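Local coordinates for protein succinate dehydrogenase subunit A (Mycolicibacterium smegmatis, PDB 7D6V) that probably oxidises succinate to fumarate with its bound FAD, as the flavoprotein subunit of a membrane succinate dehydrogenase that feeds electrons to quinone, at residues V24-E29 and F435-G440; Q68-D73 and G425-S430; G195-F200 and L467-F472; N493-I498 and E502-E507. All coordinates share one frame; numbering follows the deposited sequence.

Contact 1. Residues V24-E29 and F435-G440; sequences VIEARE and FGRRAG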
loop_
_atom_site.group_PDB
_atom_site.type_symbol
_atom_site.label_atom_id
_atom_site.label_comp_id
_atom_site.label_asym_id
_atom_site.label_seq_id
_atom_site.Cartn_x
_atom_site.Cartn_y
_atom_site.Cartn_z
ATOM N N VAL A 24 14.216 16.754 2.648
ATOM C CA VAL A 24 13.648 17.762 1.755
ATOM C C VAL A 24 12.825 18.768 2.545
ATOM O O VAL A 24 12.927 19.985 2.336
ATOM C CB VAL A 24 12.811 17.091 0.655
ATOM C CG1 VAL A 24 12.091 18.137 -0.171
ATOM C CG2 VAL A 24 13.697 16.241 -0.217
ATOM N N ILE A 25 11.993 18.275 3.463
ATOM C CA ILE A 25 11.174 19.167 4.280
ATOM C C ILE A 25 12.057 20.099 5.100
ATOM O O ILE A 25 11.820 21.312 5.165
ATOM C CB ILE A 25 10.222 18.353 5.175
ATOM C CG1 ILE A 25 9.230 17.572 4.318
ATOM C CG2 ILE A 25 9.485 19.262 6.138
ATOM C CD1 ILE A 25 8.514 16.479 5.057
ATOM N N GLU A 26 13.107 19.553 5.716
ATOM C CA GLU A 26 13.987 20.378 6.539
ATOM C C GLU A 26 14.715 21.429 5.707
ATOM O O GLU A 26 14.814 22.597 6.111
ATOM C CB GLU A 26 14.986 19.491 7.279
ATOM C CG GLU A 26 16.005 20.248 8.103
ATOM C CD GLU A 26 15.414 20.866 9.352
ATOM O OE1 GLU A 26 14.241 20.581 9.667
ATOM O OE2 GLU A 26 16.126 21.640 10.022
ATOM N N ALA A 27 15.229 21.034 4.540
ATOM C CA ALA A 27 15.955 21.972 3.692
ATOM C C ALA A 27 15.043 23.082 3.190
ATOM O O ALA A 27 15.464 24.240 3.090
ATOM C CB ALA A 27 16.599 21.230 2.522
ATOM N N ARG A 28 13.793 22.750 2.858
ATOM C CA ARG A 28 12.848 23.791 2.470
ATOM C C ARG A 28 12.544 24.719 3.638
ATOM O O ARG A 28 12.397 25.932 3.450
ATOM C CB ARG A 28 11.560 23.173 1.931
ATOM C CG ARG A 28 10.667 24.163 1.196
ATOM C CD ARG A 28 9.560 24.673 2.096
ATOM N NE ARG A 28 8.536 25.414 1.369
ATOM C CZ ARG A 28 7.575 26.117 1.958
ATOM N NH1 ARG A 28 7.518 26.179 3.280
ATOM N NH2 ARG A 28 6.675 26.760 1.229
ATOM N N GLU A 29 12.435 24.170 4.850
ATOM C CA GLU A 29 12.173 25.013 6.012
ATOM C C GLU A 29 13.307 26.005 6.236
ATOM O O GLU A 29 13.065 27.172 6.562
ATOM C CB GLU A 29 11.963 24.159 7.261
ATOM C CG GLU A 29 10.717 23.289 7.230
ATOM C CD GLU A 29 9.429 24.084 7.245
ATOM O OE1 GLU A 29 9.403 25.176 7.850
ATOM O OE2 GLU A 29 8.437 23.609 6.652
ATOM N N PHE A 435 17.744 11.454 11.245
ATOM C CA PHE A 435 18.932 11.790 10.487
ATOM C C PHE A 435 18.632 12.332 9.099
ATOM O O PHE A 435 19.500 12.987 8.525
ATOM C CB PHE A 435 19.862 10.581 10.429
ATOM C CG PHE A 435 20.441 10.232 11.765
ATOM C CD1 PHE A 435 19.987 9.133 12.471
ATOM C CD2 PHE A 435 21.396 11.045 12.346
ATOM C CE1 PHE A 435 20.506 8.831 13.712
ATOM C CE2 PHE A 435 21.918 10.747 13.586
ATOM C CZ PHE A 435 21.471 9.641 14.268
ATOM N N GLY A 436 17.414 12.170 8.577
ATOM C CA GLY A 436 17.015 12.967 7.434
ATOM C C GLY A 436 16.911 14.435 7.785
ATOM O O GLY A 436 17.373 15.296 7.031
ATOM N N ARG A 437 16.326 14.744 8.946
ATOM C CA ARG A 437 16.313 16.131 9.392
ATOM C C ARG A 437 17.728 16.652 9.615
ATOM O O ARG A 437 18.059 17.772 9.200
ATOM C CB ARG A 437 15.485 16.271 10.665
ATOM C CG ARG A 437 15.349 17.701 11.127
ATOM C CD ARG A 437 14.586 17.800 12.421
ATOM N NE ARG A 437 14.869 19.054 13.104
ATOM C CZ ARG A 437 15.943 19.267 13.856
ATOM N NH1 ARG A 437 16.119 20.442 14.440
ATOM N NH2 ARG A 437 16.842 18.308 14.021
ATOM N N ARG A 438 18.585 15.849 10.258
ATOM C CA ARG A 438 19.965 16.287 10.465
ATOM C C ARG A 438 20.682 16.521 9.138
ATOM O O ARG A 438 21.438 17.487 9.001
ATOM C CB ARG A 438 20.738 15.275 11.311
ATOM C CG ARG A 438 20.137 14.972 12.669
ATOM C CD ARG A 438 20.174 16.164 13.597
ATOM N NE ARG A 438 21.511 16.444 14.107
ATOM C CZ ARG A 438 21.767 16.844 15.347
ATOM N NH1 ARG A 438 20.778 16.999 16.214
ATOM N NH2 ARG A 438 23.013 17.083 15.724
ATOM N N ALA A 439 20.458 15.650 8.150
ATOM C CA ALA A 439 21.122 15.790 6.858
ATOM C C ALA A 439 20.649 17.030 6.117
ATOM O O ALA A 439 21.462 17.758 5.534
ATOM C CB ALA A 439 20.886 14.541 6.012
ATOM N N GLY A 440 19.340 17.286 6.119
ATOM C CA GLY A 440 18.841 18.503 5.501
ATOM C C GLY A 440 19.402 19.752 6.150
ATOM O O GLY A 440 19.802 20.698 5.463
#
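Glu26 and Ala27 meet Arg437 and Gly440 in a buried helix-helix contact within the FAD-binding part of the chain. Helix 18-30 follows a glycine-rich turn that matches the GxGxxG pattern, so it is probably the first helix of the Rossmann-type dinucleotide fold. Helix 427-448 runs beside it. The two short axes come within 7.7 Å and diverge by 37°. Gly440 makes the close approach possible, since it puts no side chain between the helices. Its CA lies 4.9 Å from the CA of Ala27.

Glu26 packs on the same part of the facing helix, against Arg437 and Gly440. Its CG is anti to the backbone N (chi1 177°), and the chain then bends at chi2. This lays CG against the backbone, 3.4 Å from Arg437 O. The carboxylate then crosses the extended arginine chain at a slant. Its charge pairing with Arg437 is long, and OE1 lies well out of the guanidinium plane. Arg22 and Arg30 add further long, weak ion pairs. The closest side-chain approach is Glu26 OE1 to Arg437 CG, 3.4 Å.

Contact 2. Residues Q68-D73 and G425-S430; sequences QVHFGD and GGNSLS. With FAD (flavin-adenine dinucleotide), chain D.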
loop_
_atom_site.group_PDB
_atom_site.type_symbol
_atom_site.label_atom_id
_atom_site.label_comp_id
_atom_site.label_asym_id
_atom_site.label_seq_id
_atom_site.Cartn_x
_atom_site.Cartn_y
_atom_site.Cartn_z
ATOM N N GLN A 68 17.761 7.491 27.967
ATOM C CA GLN A 68 18.874 6.682 28.454
ATOM C C GLN A 68 18.602 5.194 28.268
ATOM O O GLN A 68 19.492 4.439 27.859
ATOM C CB GLN A 68 19.137 6.996 29.925
ATOM C CG GLN A 68 19.791 8.340 30.167
ATOM C CD GLN A 68 18.792 9.428 30.502
ATOM O OE1 GLN A 68 17.608 9.320 30.189
ATOM N NE2 GLN A 68 19.266 10.486 31.143
ATOM N N VAL A 69 17.378 4.754 28.568
ATOM C CA VAL A 69 17.026 3.347 28.404
ATOM C C VAL A 69 17.075 2.951 26.934
ATOM O O VAL A 69 17.607 1.894 26.577
ATOM C CB VAL A 69 15.643 3.071 29.023
ATOM C CG1 VAL A 69 15.244 1.624 28.813
ATOM C CG2 VAL A 69 15.650 3.412 30.498
ATOM N N HIS A 70 16.522 3.794 26.061
ATOM C CA HIS A 70 16.562 3.524 24.627
ATOM C C HIS A 70 17.996 3.506 24.111
ATOM O O HIS A 70 18.353 2.676 23.269
ATOM C CB HIS A 70 15.728 4.569 23.889
ATOM C CG HIS A 70 15.438 4.227 22.462
ATOM N ND1 HIS A 70 14.593 4.980 21.677
ATOM C CD2 HIS A 70 15.873 3.213 21.679
ATOM C CE1 HIS A 70 14.522 4.446 20.472
ATOM N NE2 HIS A 70 15.290 3.372 20.447
ATOM N N PHE A 71 18.833 4.420 24.607
ATOM C CA PHE A 71 20.236 4.449 24.209
ATOM C C PHE A 71 20.951 3.167 24.616
ATOM O O PHE A 71 21.706 2.590 23.826
ATOM C CB PHE A 71 20.915 5.672 24.824
ATOM C CG PHE A 71 22.410 5.673 24.695
ATOM C CD1 PHE A 71 23.015 5.890 23.471
ATOM C CD2 PHE A 71 23.211 5.468 25.803
ATOM C CE1 PHE A 71 24.383 5.897 23.355
ATOM C CE2 PHE A 71 24.580 5.472 25.690
ATOM C CZ PHE A 71 25.166 5.690 24.464
ATOM N N GLY A 72 20.726 2.706 25.847
ATOM C CA GLY A 72 21.329 1.457 26.278
ATOM C C GLY A 72 20.836 0.267 25.479
ATOM O O GLY A 72 21.607 -0.640 25.157
ATOM N N ASP A 73 19.545 0.255 25.145
ATOM C CA ASP A 73 18.999 -0.822 24.328
ATOM C C ASP A 73 19.632 -0.840 22.945
ATOM O O ASP A 73 19.951 -1.909 22.414
ATOM C CB ASP A 73 17.483 -0.678 24.218
ATOM C CG ASP A 73 16.773 -1.025 25.502
ATOM O OD1 ASP A 73 17.446 -1.452 26.459
ATOM O OD2 ASP A 73 15.541 -0.872 25.558
ATOM N N GLY A 425 14.560 -3.725 15.911
ATOM C CA GLY A 425 13.353 -3.477 15.155
ATOM C C GLY A 425 12.698 -2.188 15.598
ATOM O O GLY A 425 12.535 -1.951 16.797
ATOM N N GLY A 426 12.318 -1.346 14.643
ATOM C CA GLY A 426 11.736 -0.057 14.924
ATOM C C GLY A 426 12.721 1.090 14.906
ATOM O O GLY A 426 12.305 2.245 14.754
ATOM N N ASN A 427 14.015 0.802 15.046
ATOM C CA ASN A 427 15.013 1.862 15.096
ATOM C C ASN A 427 15.282 2.456 13.723
ATOM O O ASN A 427 15.673 3.622 13.627
ATOM C CB ASN A 427 16.312 1.334 15.698
ATOM C CG ASN A 427 16.414 1.588 17.184
ATOM O OD1 ASN A 427 15.468 2.047 17.815
ATOM N ND2 ASN A 427 17.566 1.272 17.755
ATOM N N SER A 428 15.091 1.682 12.656
ATOM C CA SER A 428 15.367 2.204 11.322
ATOM C C SER A 428 14.378 3.291 10.929
ATOM O O SER A 428 14.771 4.315 10.358
ATOM C CB SER A 428 15.345 1.076 10.300
ATOM O OG SER A 428 16.110 -0.015 10.763
ATOM N N LEU A 429 13.092 3.086 11.216
ATOM C CA LEU A 429 12.080 4.055 10.812
ATOM C C LEU A 429 12.282 5.398 11.503
ATOM O O LEU A 429 12.127 6.452 10.878
ATOM C CB LEU A 429 10.684 3.502 11.092
ATOM C CG LEU A 429 10.230 2.324 10.229
ATOM C CD1 LEU A 429 8.803 1.935 10.561
ATOM C CD2 LEU A 429 10.354 2.667 8.756
ATOM N N SER A 430 12.623 5.385 12.791
ATOM C CA SER A 430 12.887 6.635 13.497
ATOM C C SER A 430 14.246 7.222 13.132
ATOM O O SER A 430 14.411 8.450 13.140
ATOM C CB SER A 430 12.777 6.412 15.006
ATOM O OG SER A 430 13.673 5.410 15.445
HETATM P PA FAD D . 14.009 3.926 0.857
HETATM O O1A FAD D . 12.826 4.760 1.177
HETATM O O2A FAD D . 13.906 2.452 0.948
HETATM O O5B FAD D . 14.416 4.253 -0.652
HETATM C C5B FAD D . 15.468 5.129 -1.013
HETATM C C4B FAD D . 15.040 5.995 -2.186
HETATM O O4B FAD D . 16.162 6.314 -3.001
HETATM C C3B FAD D . 14.045 5.338 -3.112
HETATM O O3B FAD D . 13.060 6.311 -3.426
HETATM C C2B FAD D . 14.828 5.039 -4.363
HETATM O O2B FAD D . 14.025 5.064 -5.535
HETATM C C1B FAD D . 15.824 6.161 -4.370
HETATM N N9A FAD D . 17.012 5.815 -5.166
HETATM C C8A FAD D . 17.819 4.771 -4.979
HETATM N N7A FAD D . 18.809 4.764 -5.889
HETATM C C5A FAD D . 18.635 5.825 -6.683
HETATM C C6A FAD D . 19.316 6.415 -7.844
HETATM N N6A FAD D . 20.420 5.858 -8.365
HETATM N N1A FAD D . 18.800 7.531 -8.372
HETATM C C2A FAD D . 17.706 8.115 -7.874
HETATM N N3A FAD D . 17.041 7.634 -6.827
HETATM C C4A FAD D . 17.449 6.515 -6.200
HETATM N N1 FAD D . 12.477 -1.233 9.532
HETATM C C2 FAD D . 11.825 -1.092 10.703
HETATM O O2 FAD D . 12.287 -0.316 11.545
HETATM N N3 FAD D . 10.704 -1.749 11.002
HETATM C C4 FAD D . 10.148 -2.605 10.155
HETATM O O4 FAD D . 9.106 -3.203 10.454
HETATM C C4X FAD D . 10.790 -2.828 8.849
HETATM N N5 FAD D . 10.278 -3.677 7.946
HETATM C C5X FAD D . 10.887 -3.852 6.763
HETATM C C6 FAD D . 10.344 -4.731 5.841
HETATM C C7 FAD D . 10.966 -4.923 4.622
HETATM C C7M FAD D . 10.389 -5.873 3.616
HETATM C C8 FAD D . 12.207 -4.188 4.305
HETATM C C8M FAD D . 12.882 -4.395 2.981
HETATM C C9 FAD D . 12.753 -3.307 5.219
HETATM C C9A FAD D . 12.134 -3.118 6.437
HETATM N N10 FAD D . 12.684 -2.230 7.364
HETATM C C10 FAD D . 12.022 -2.066 8.584
HETATM C "C1'" FAD D . 13.901 -1.483 7.064
HETATM C "C2'" FAD D . 13.538 -0.043 6.720
HETATM O "O2'" FAD D . 12.310 -0.006 5.997
HETATM C "C3'" FAD D . 14.584 0.624 5.845
HETATM O "O3'" FAD D . 15.791 0.736 6.587
HETATM C "C4'" FAD D . 14.132 2.018 5.439
HETATM O "O4'" FAD D . 12.930 1.931 4.687
HETATM C "C5'" FAD D . 15.163 2.739 4.595
HETATM O "O5'" FAD D . 14.557 3.925 4.105
HETATM P P FAD D . 15.330 4.982 3.196
HETATM O O1P FAD D . 14.533 6.238 3.214
HETATM O O2P FAD D . 16.758 5.040 3.605
HETATM O O3P FAD D . 15.293 4.353 1.716
#
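The backbones of helix 67-76 and of the first turn of helix 427-448 stay well apart, with 9.8 Å between the CA atoms of His70 and Asn427. Two polar side chains bridge this gap. A chi1 of -167° turns the His70 ring away from its own backbone N and out to Asn427. His70 NE2 donates to Asn427 OD1 at 3.0 Å, nearly straight at 163°. The bond leaves in the plane of the imidazole and arrives on a lone pair of OD1 in the carbonyl plane. The ring and the amide are turned 34° against each other. The other end of the amide is also used, since Asn427 ND2 bonds to Thr74 OG1 on the same helix as His70. These two bonds fix the flip of the amide. The site lies in the FAD-binding domain, where a helix N terminus faces the pyrimidine end of the flavin. Gly426 is the N-cap residue, and its N makes a weak hydrogen bond of 3.3 Å to FAD O2. Such a helix end would probably favour negative charge on the reduced flavin. Leu429 CG packs near the same carbonyl, 3.8 Å from FAD C2. His90 meets the His70 ring at a steep angle, and its NE2 hydrogen-bonds Ser430 OG.

Contact 3. Residues G195-F200 and L467-F472; sequences GNFVLF and LVLAPF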
loop_
_atom_site.group_PDB
_atom_site.type_symbol
_atom_site.label_atom_id
_atom_site.label_comp_id
_atom_site.label_asym_id
_atom_site.label_seq_id
_atom_site.Cartn_x
_atom_site.Cartn_y
_atom_site.Cartn_z
ATOM N N GLY A 195 14.924 8.139 -21.597
ATOM C CA GLY A 195 16.337 7.883 -21.763
ATOM C C GLY A 195 17.183 9.115 -21.977
ATOM O O GLY A 195 18.348 8.986 -22.366
ATOM N N ASN A 196 16.635 10.300 -21.737
ATOM C CA ASN A 196 17.348 11.549 -21.953
ATOM C C ASN A 196 18.108 11.949 -20.698
ATOM O O ASN A 196 17.714 11.619 -19.579
ATOM C CB ASN A 196 16.375 12.656 -22.354
ATOM C CG ASN A 196 15.922 12.537 -23.790
ATOM O OD1 ASN A 196 16.733 12.359 -24.696
ATOM N ND2 ASN A 196 14.620 12.633 -24.007
ATOM N N PHE A 197 19.195 12.688 -20.893
ATOM C CA PHE A 197 20.149 12.967 -19.830
ATOM C C PHE A 197 19.857 14.303 -19.158
ATOM O O PHE A 197 19.645 15.323 -19.829
ATOM C CB PHE A 197 21.576 12.943 -20.374
ATOM C CG PHE A 197 21.966 11.619 -20.954
ATOM C CD1 PHE A 197 21.649 10.446 -20.296
ATOM C CD2 PHE A 197 22.630 11.543 -22.161
ATOM C CE1 PHE A 197 21.992 9.229 -20.824
ATOM C CE2 PHE A 197 22.976 10.325 -22.695
ATOM C CZ PHE A 197 22.660 9.167 -22.025
ATOM N N VAL A 198 19.861 14.284 -17.830
ATOM C CA VAL A 198 19.591 15.448 -17.003
ATOM C C VAL A 198 20.775 15.675 -16.071
ATOM O O VAL A 198 21.309 14.733 -15.473
ATOM C CB VAL A 198 18.271 15.284 -16.215
ATOM C CG1 VAL A 198 18.294 14.026 -15.365
ATOM C CG2 VAL A 198 18.000 16.508 -15.363
ATOM N N LEU A 199 21.202 16.929 -15.981
ATOM C CA LEU A 199 22.284 17.348 -15.105
ATOM C C LEU A 199 21.744 18.352 -14.100
ATOM O O LEU A 199 21.182 19.383 -14.486
ATOM C CB LEU A 199 23.433 17.960 -15.905
ATOM C CG LEU A 199 24.486 18.703 -15.086
ATOM C CD1 LEU A 199 25.275 17.741 -14.216
ATOM C CD2 LEU A 199 25.406 19.487 -15.997
ATOM N N PHE A 200 21.923 18.054 -12.822
ATOM C CA PHE A 200 21.630 18.982 -11.744
ATOM C C PHE A 200 22.923 19.656 -11.310
ATOM O O PHE A 200 24.002 19.068 -11.387
ATOM C CB PHE A 200 20.974 18.258 -10.570
ATOM C CG PHE A 200 19.725 17.516 -10.946
ATOM C CD1 PHE A 200 18.493 18.141 -10.906
ATOM C CD2 PHE A 200 19.784 16.196 -11.353
ATOM C CE1 PHE A 200 17.348 17.462 -11.257
ATOM C CE2 PHE A 200 18.642 15.514 -11.705
ATOM C CZ PHE A 200 17.424 16.147 -11.657
ATOM N N LEU A 467 30.050 6.716 -20.528
ATOM C CA LEU A 467 29.939 5.542 -19.673
ATOM C C LEU A 467 28.534 4.957 -19.710
ATOM O O LEU A 467 28.368 3.736 -19.798
ATOM C CB LEU A 467 30.343 5.903 -18.244
ATOM C CG LEU A 467 30.647 4.756 -17.281
ATOM C CD1 LEU A 467 31.758 5.156 -16.329
ATOM C CD2 LEU A 467 29.403 4.348 -16.512
ATOM N N VAL A 468 27.506 5.806 -19.645
ATOM C CA VAL A 468 26.148 5.268 -19.641
ATOM C C VAL A 468 25.697 4.815 -21.023
ATOM O O VAL A 468 24.763 4.012 -21.122
ATOM C CB VAL A 468 25.130 6.274 -19.077
ATOM C CG1 VAL A 468 25.490 6.647 -17.657
ATOM C CG2 VAL A 468 25.039 7.504 -19.957
ATOM N N LEU A 469 26.327 5.299 -22.093
ATOM C CA LEU A 469 25.983 4.845 -23.433
ATOM C C LEU A 469 26.818 3.659 -23.902
ATOM O O LEU A 469 26.508 3.085 -24.950
ATOM C CB LEU A 469 26.134 5.992 -24.435
ATOM C CG LEU A 469 25.019 7.037 -24.462
ATOM C CD1 LEU A 469 25.169 7.932 -25.671
ATOM C CD2 LEU A 469 23.658 6.372 -24.455
ATOM N N ALA A 470 27.861 3.289 -23.160
ATOM C CA ALA A 470 28.720 2.182 -23.576
ATOM C C ALA A 470 27.995 0.854 -23.796
ATOM O O ALA A 470 28.344 0.154 -24.762
ATOM C CB ALA A 470 29.858 2.012 -22.562
ATOM N N PRO A 471 27.028 0.431 -22.970
ATOM C CA PRO A 471 26.403 -0.884 -23.194
ATOM C C PRO A 471 25.611 -1.018 -24.488
ATOM O O PRO A 471 25.054 -2.092 -24.729
ATOM C CB PRO A 471 25.474 -1.045 -21.978
ATOM C CG PRO A 471 25.381 0.296 -21.363
ATOM C CD PRO A 471 26.676 0.958 -21.643
ATOM N N PHE A 472 25.530 0.009 -25.333
ATOM C CA PHE A 472 24.790 -0.095 -26.584
ATOM C C PHE A 472 25.664 -0.454 -27.779
ATOM O O PHE A 472 25.125 -0.703 -28.861
ATOM C CB PHE A 472 24.043 1.211 -26.877
ATOM C CG PHE A 472 22.751 1.351 -26.127
ATOM C CD1 PHE A 472 22.569 2.379 -25.219
ATOM C CD2 PHE A 472 21.718 0.460 -26.332
ATOM C CE1 PHE A 472 21.382 2.511 -24.531
ATOM C CE2 PHE A 472 20.531 0.587 -25.646
ATOM C CZ PHE A 472 20.362 1.614 -24.744
#
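Phe197 projects from the start of strand 197-200 and meets Val468 and Leu469 in the last part of helix 458-469. The contact is small and wholly apolar, a strand-to-helix packing in which one aromatic ring spans the distance. The CA atoms of Phe197 and Val468 are 9.8 Å apart. Phe197 holds CG anti to its carbonyl carbon (chi1 -61°), which sends the far end of the ring toward the helix. Val468 comes from the opposite direction. Its CG1 is the branch anti to the carbonyl carbon, while CG2 sits between the backbone N and the carbonyl carbon and does the touching. Val468 CG2 is 3.6 Å from Phe197 CZ. It is equally close to CE1, so the methyl rests across that ring bond at an oblique angle. Leu469 starts out at an angle to the strand, but its end swings nearer. Its CD2 lies in the plane of the ring, at the edge, 3.8 Å from Phe197 CZ. Over one face of the ring stands Gly195 O, 3.9 Å above the plane and offset toward the rim. Arg528 bonds to that oxygen, and Phe188 of strand 184-191 also meets the ring. Strand 197-200 is an inner strand of its mixed sheet, between strands 5-7 and 184-191. Helix 458-469 packs on this sheet, with Val468 also touching Thr175 of strand 172-179, while Trp534 of helix 532-556 bonds to Val468 O.

Contact 4. Residues N493-I498 and E502-E507; sequences NDLVGI and EAEIQE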
loop_
_atom_site.group_PDB
_atom_site.type_symbol
_atom_site.label_atom_id
_atom_site.label_comp_id
_atom_site.label_asym_id
_atom_site.label_seq_id
_atom_site.Cartn_x
_atom_site.Cartn_y
_atom_site.Cartn_z
ATOM N N ASN A 493 25.022 -15.098 -2.660
ATOM C CA ASN A 493 24.224 -15.907 -1.745
ATOM C C ASN A 493 25.012 -17.107 -1.235
ATOM O O ASN A 493 24.939 -17.447 -0.049
ATOM C CB ASN A 493 22.940 -16.364 -2.435
ATOM C CG ASN A 493 21.802 -16.575 -1.463
ATOM O OD1 ASN A 493 21.258 -15.621 -0.911
ATOM N ND2 ASN A 493 21.437 -17.830 -1.247
ATOM N N ASP A 494 25.769 -17.763 -2.115
ATOM C CA ASP A 494 26.492 -18.965 -1.712
ATOM C C ASP A 494 27.668 -18.639 -0.800
ATOM O O ASP A 494 27.839 -19.264 0.251
ATOM C CB ASP A 494 26.974 -19.724 -2.948
ATOM C CG ASP A 494 25.839 -20.317 -3.746
ATOM O OD1 ASP A 494 24.672 -19.961 -3.482
ATOM O OD2 ASP A 494 26.111 -21.139 -4.643
ATOM N N LEU A 495 28.492 -17.664 -1.182
ATOM C CA LEU A 495 29.790 -17.501 -0.543
ATOM C C LEU A 495 29.851 -16.351 0.453
ATOM O O LEU A 495 30.811 -16.278 1.224
ATOM C CB LEU A 495 30.876 -17.322 -1.609
ATOM C CG LEU A 495 30.815 -18.358 -2.736
ATOM C CD1 LEU A 495 31.811 -18.048 -3.829
ATOM C CD2 LEU A 495 31.041 -19.757 -2.197
ATOM N N VAL A 496 28.868 -15.455 0.464
ATOM C CA VAL A 496 28.771 -14.406 1.477
ATOM C C VAL A 496 27.354 -14.495 2.038
ATOM O O VAL A 496 26.432 -13.836 1.552
ATOM C CB VAL A 496 29.063 -13.012 0.913
ATOM C CG1 VAL A 496 28.856 -11.949 1.972
ATOM C CG2 VAL A 496 30.472 -12.945 0.346
ATOM N N GLY A 497 27.176 -15.291 3.083
ATOM C CA GLY A 497 25.868 -15.563 3.632
ATOM C C GLY A 497 25.842 -15.290 5.121
ATOM O O GLY A 497 26.549 -14.422 5.626
ATOM N N ILE A 498 24.996 -16.045 5.825
ATOM C CA ILE A 498 24.982 -15.940 7.279
ATOM C C ILE A 498 26.304 -16.421 7.849
ATOM O O ILE A 498 26.880 -15.793 8.744
ATOM C CB ILE A 498 23.810 -16.727 7.886
ATOM C CG1 ILE A 498 22.481 -16.161 7.423
ATOM C CG2 ILE A 498 23.863 -16.621 9.391
ATOM C CD1 ILE A 498 21.303 -17.021 7.766
ATOM N N GLU A 502 36.750 -18.499 5.310
ATOM C CA GLU A 502 37.824 -17.786 4.627
ATOM C C GLU A 502 37.955 -18.229 3.176
ATOM O O GLU A 502 38.080 -17.395 2.270
ATOM C CB GLU A 502 39.139 -17.996 5.375
ATOM C CG GLU A 502 40.335 -17.327 4.727
ATOM C CD GLU A 502 41.648 -17.815 5.299
ATOM O OE1 GLU A 502 41.651 -18.879 5.954
ATOM O OE2 GLU A 502 42.676 -17.134 5.098
ATOM N N ALA A 503 37.910 -19.542 2.935
ATOM C CA ALA A 503 38.065 -20.055 1.578
ATOM C C ALA A 503 36.908 -19.628 0.684
ATOM O O ALA A 503 37.116 -19.279 -0.483
ATOM C CB ALA A 503 38.194 -21.575 1.607
ATOM N N GLU A 504 35.682 -19.644 1.211
ATOM C CA GLU A 504 34.533 -19.260 0.397
ATOM C C GLU A 504 34.549 -17.772 0.074
ATOM O O GLU A 504 34.189 -17.373 -1.037
ATOM C CB GLU A 504 33.234 -19.646 1.098
ATOM C CG GLU A 504 33.144 -21.115 1.460
ATOM C CD GLU A 504 31.861 -21.452 2.186
ATOM O OE1 GLU A 504 31.111 -20.517 2.532
ATOM O OE2 GLU A 504 31.601 -22.652 2.415
ATOM N N ILE A 505 34.964 -16.931 1.023
ATOM C CA ILE A 505 35.076 -15.504 0.737
ATOM C C ILE A 505 36.169 -15.252 -0.295
ATOM O O ILE A 505 36.019 -14.409 -1.190
ATOM C CB ILE A 505 35.329 -14.711 2.030
ATOM C CG1 ILE A 505 34.170 -14.883 3.007
ATOM C CG2 ILE A 505 35.492 -13.239 1.722
ATOM C CD1 ILE A 505 34.533 -14.530 4.428
ATOM N N GLN A 506 37.289 -15.972 -0.187
ATOM C CA GLN A 506 38.352 -15.818 -1.173
ATOM C C GLN A 506 37.879 -16.233 -2.559
ATOM O O GLN A 506 38.178 -15.562 -3.554
ATOM C CB GLN A 506 39.575 -16.631 -0.755
ATOM C CG GLN A 506 40.821 -16.301 -1.542
ATOM C CD GLN A 506 41.309 -14.893 -1.283
ATOM O OE1 GLN A 506 41.678 -14.548 -0.162
ATOM N NE2 GLN A 506 41.308 -14.066 -2.322
ATOM N N GLU A 507 37.129 -17.334 -2.643
ATOM C CA GLU A 507 36.575 -17.761 -3.923
ATOM C C GLU A 507 35.571 -16.746 -4.455
ATOM O O GLU A 507 35.496 -16.512 -5.667
ATOM C CB GLU A 507 35.929 -19.136 -3.773
ATOM C CG GLU A 507 35.217 -19.637 -5.011
ATOM C CD GLU A 507 34.332 -20.831 -4.718
ATOM O OE1 GLU A 507 34.336 -21.301 -3.561
ATOM O OE2 GLU A 507 33.631 -21.296 -5.641
#
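Leu495 is the side chain that joins the two parts of this helix-loop-helix connection, lying against Glu504, Ile505 and Glu507. Helix 481-495 ends at Leu495, and helix 502-518 starts only a few residues later. Both segments lie in the C-terminal region of the succinate dehydrogenase and fumarate reductase flavoprotein family. The backbones come close here, with 5.1 Å between the CA atoms of Leu495 and Glu504. Leu495 CB sits 3.4 Å from Glu504 O. The side chain points CG away from its own carbonyl carbon (chi1 -48°), and both methyls then touch both glutamates. Leu495 CD2 meets the aliphatic base of Glu504, 4.0 Å from Glu504 CB. Leu495 CD1 lies 3.9 Å from Glu507 CD, where the leucine crosses the extended glutamate at about a right angle. Ile505 meets backbone instead, its CG1 being 4.1 Å from Leu495 O.

Further out, helix 532-556 backs the turn. Its Val550 touches Val496, the first residue to leave the helical conformation, and its Leu555 packs on Ile505. Leu495 also reaches Ala508, one turn after Glu504, and Arg511, one turn after Glu507. Arg511, which lies outside the two segments, also pairs with the second glutamate: its NH2 forms a salt bridge with Glu507 OE2, at the charged end of the chain that crosses Leu495.

From the N terminus, contact 1 opens on helix 18-30 and contact 2 on helix 67-76. Contact 2 closes first, at residues 425-430, and contact 1 closes about three turns further along the same helix 427-448. Contact 2 is thus the inner of two nested loops. Together they join helices 18-30 and 67-76 to helix 427-448. Contact 3 opens at 195-200, within both loops, and closes beyond them at 467-472, so it crosses both. It ties the mixed sheet that holds strand 197-200 to the next helix, 458-469. Contact 4 follows in series as a short local closure in the C-terminal region. Contacts 1 and 4 lie on opposite sides of the chain's centre, their own centres about 39 Å apart.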